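Local coordinates for uncharacterized protein (Escherichia coli O157:H7, PDB 4ZV9) that is of unknown function but belongs to the dienelactone hydrolase family of alpha/beta-hydrolases and is therefore probably a hydrolase, at residues A[45-50]-A[70-75]. Numbering follows the deposited sequence.
Sequences VVVVHE and YIALAP
Strands 42-48 and 71-75, joined through helix 56-67, form a beta-alpha-beta unit in the parallel part of the alpha/beta-hydrolase sheet, and Val-45, Val-46 and Val-47 lie opposite Ala-72, Leu-73 and Ala-74 in parallel register. Val-45 uses both its backbone polar atoms: N donates to Ile-71 O (2.8 Å), and O accepts from Leu-73 N (3.0 Å). Val-47 N then reaches Leu-73 O (2.9 Å), tilted 32° out of the carbonyl plane. The proline nitrogen of Pro-75 has no hydrogen to continue the ladder; instead its CD lies 3.6 Å from Val-47 O, and a water donates to Val-47 O and Pro-75 O while weakly accepting from His-49 N. With CG between the backbone N and the carbonyl carbon (chi1 57°), the His-49 ring presents CD2 edge-on to Pro-75 O (3.4 Å). ND1 bonds Glu-50 O almost exactly in the ring plane, and NE2 accepts a hydrogen bond from Gly-77 N, so both ring nitrogens are engaged and the ring's rotation is fixed. Along the strands, Val-45 CG2 meets Tyr-70 CB (4.1 Å) and Val-47 CB meets Ala-74 CB (4.2 Å). Val-45 and Ala-72 pack against Val-65 of helix 56-67, whereas Leu-73 and Pro-75, on the other face, meet helix 100-116; strand 123-128 flanks Val-46, and strand 28-35 borders Ala-72.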
loop_
_atom_site.group_PDB
_atom_site.type_symbol
_atom_site.label_atom_id
_atom_site.label_comp_id
_atom_site.label_asym_id
_atom_site.label_seq_id
_atom_site.Cartn_x
_atom_site.Cartn_y
_atom_site.Cartn_z
ATOM N N VAL A 45 1.712 2.673 8.678
ATOM C CA VAL A 45 1.114 2.283 7.415
ATOM C C VAL A 45 2.160 1.582 6.588
ATOM O O VAL A 45 3.283 2.097 6.422
ATOM C CB VAL A 45 0.612 3.496 6.633
ATOM C CG1 VAL A 45 0.096 3.074 5.265
ATOM C CG2 VAL A 45 -0.465 4.227 7.417
ATOM N N VAL A 46 1.824 0.390 6.098
ATOM C CA VAL A 46 2.698 -0.313 5.172
ATOM C C VAL A 46 2.263 0.145 3.769
ATOM O O VAL A 46 1.075 0.142 3.449
ATOM C CB VAL A 46 2.594 -1.843 5.316
ATOM C CG1 VAL A 46 3.313 -2.565 4.182
ATOM C CG2 VAL A 46 3.164 -2.268 6.660
ATOM N N VAL A 47 3.229 0.528 2.944
ATOM C CA VAL A 47 2.962 0.972 1.586
ATOM C C VAL A 47 3.530 -0.059 0.619
ATOM O O VAL A 47 4.731 -0.320 0.618
ATOM C CB VAL A 47 3.595 2.343 1.335
ATOM C CG1 VAL A 47 3.371 2.789 -0.107
ATOM C CG2 VAL A 47 3.038 3.367 2.297
ATOM N N VAL A 48 2.674 -0.637 -0.212
ATOM C CA VAL A 48 3.086 -1.688 -1.127
ATOM C C VAL A 48 3.197 -1.157 -2.544
ATOM O O VAL A 48 2.244 -0.584 -3.094
ATOM C CB VAL A 48 2.098 -2.863 -1.129
ATOM C CG1 VAL A 48 2.649 -4.011 -1.968
ATOM C CG2 VAL A 48 1.804 -3.323 0.289
ATOM N N HIS A 49 4.349 -1.397 -3.161
ATOM C CA HIS A 49 4.599 -0.913 -4.523
ATOM C C HIS A 49 3.809 -1.642 -5.612
ATOM O O HIS A 49 2.983 -2.528 -5.332
ATOM C CB HIS A 49 6.110 -0.949 -4.839
ATOM C CG HIS A 49 6.753 -2.304 -4.685
ATOM N ND1 HIS A 49 6.469 -3.365 -5.517
ATOM C CD2 HIS A 49 7.735 -2.736 -3.856
ATOM C CE1 HIS A 49 7.227 -4.402 -5.194
ATOM N NE2 HIS A 49 8.006 -4.046 -4.190
ATOM N N GLU A 50 4.046 -1.236 -6.864
ATOM C CA GLU A 50 3.368 -1.802 -8.019
ATOM C C GLU A 50 4.113 -3.067 -8.503
ATOM O O GLU A 50 4.734 -3.784 -7.695
ATOM C CB GLU A 50 3.224 -0.698 -9.103
ATOM C CG GLU A 50 2.444 0.533 -8.626
ATOM C CD GLU A 50 2.427 1.699 -9.624
ATOM O OE1 GLU A 50 3.504 2.095 -10.087
ATOM O OE2 GLU A 50 1.350 2.269 -9.901
ATOM N N TYR A 70 1.989 9.688 9.941
ATOM C CA TYR A 70 2.117 8.250 10.239
ATOM C C TYR A 70 3.515 7.724 9.942
ATOM O O TYR A 70 4.249 8.320 9.141
ATOM C CB TYR A 70 1.104 7.466 9.428
ATOM C CG TYR A 70 -0.302 8.020 9.581
ATOM C CD1 TYR A 70 -1.021 7.806 10.740
ATOM C CD2 TYR A 70 -0.877 8.802 8.584
ATOM C CE1 TYR A 70 -2.301 8.333 10.902
ATOM C CE2 TYR A 70 -2.150 9.333 8.729
ATOM C CZ TYR A 70 -2.861 9.095 9.895
ATOM O OH TYR A 70 -4.128 9.629 10.053
ATOM N N ILE A 71 3.898 6.626 10.594
ATOM C CA ILE A 71 5.170 5.964 10.263
ATOM C C ILE A 71 4.877 5.100 9.049
ATOM O O ILE A 71 4.002 4.254 9.105
ATOM C CB ILE A 71 5.709 5.062 11.391
ATOM C CG1 ILE A 71 5.997 5.906 12.634
ATOM C CG2 ILE A 71 7.000 4.385 10.929
ATOM C CD1 ILE A 71 6.273 5.096 13.882
ATOM N N ALA A 72 5.616 5.308 7.962
ATOM C CA ALA A 72 5.399 4.554 6.743
ATOM C C ALA A 72 6.568 3.620 6.464
ATOM O O ALA A 72 7.730 4.004 6.615
ATOM C CB ALA A 72 5.207 5.516 5.582
ATOM N N LEU A 73 6.256 2.386 6.088
ATOM C CA LEU A 73 7.272 1.422 5.695
ATOM C C LEU A 73 6.914 0.873 4.324
ATOM O O LEU A 73 5.823 0.321 4.140
ATOM C CB LEU A 73 7.372 0.288 6.690
ATOM C CG LEU A 73 8.318 -0.852 6.303
ATOM C CD1 LEU A 73 9.755 -0.379 6.073
ATOM C CD2 LEU A 73 8.308 -1.918 7.375
ATOM N N ALA A 74 7.811 1.062 3.362
ATOM C CA ALA A 74 7.647 0.579 1.992
ATOM C C ALA A 74 8.727 -0.455 1.705
ATOM O O ALA A 74 9.879 -0.090 1.445
ATOM C CB ALA A 74 7.755 1.740 1.008
ATOM N N PRO A 75 8.385 -1.754 1.788
ATOM C CA PRO A 75 9.402 -2.768 1.528
ATOM C C PRO A 75 9.870 -2.804 0.075
ATOM O O PRO A 75 9.130 -2.389 -0.828
ATOM C CB PRO A 75 8.678 -4.083 1.890
ATOM C CG PRO A 75 7.598 -3.690 2.816
ATOM C CD PRO A 75 7.143 -2.347 2.305
HETATM O O HOH W 1 6.617 -1.053 -1.315
#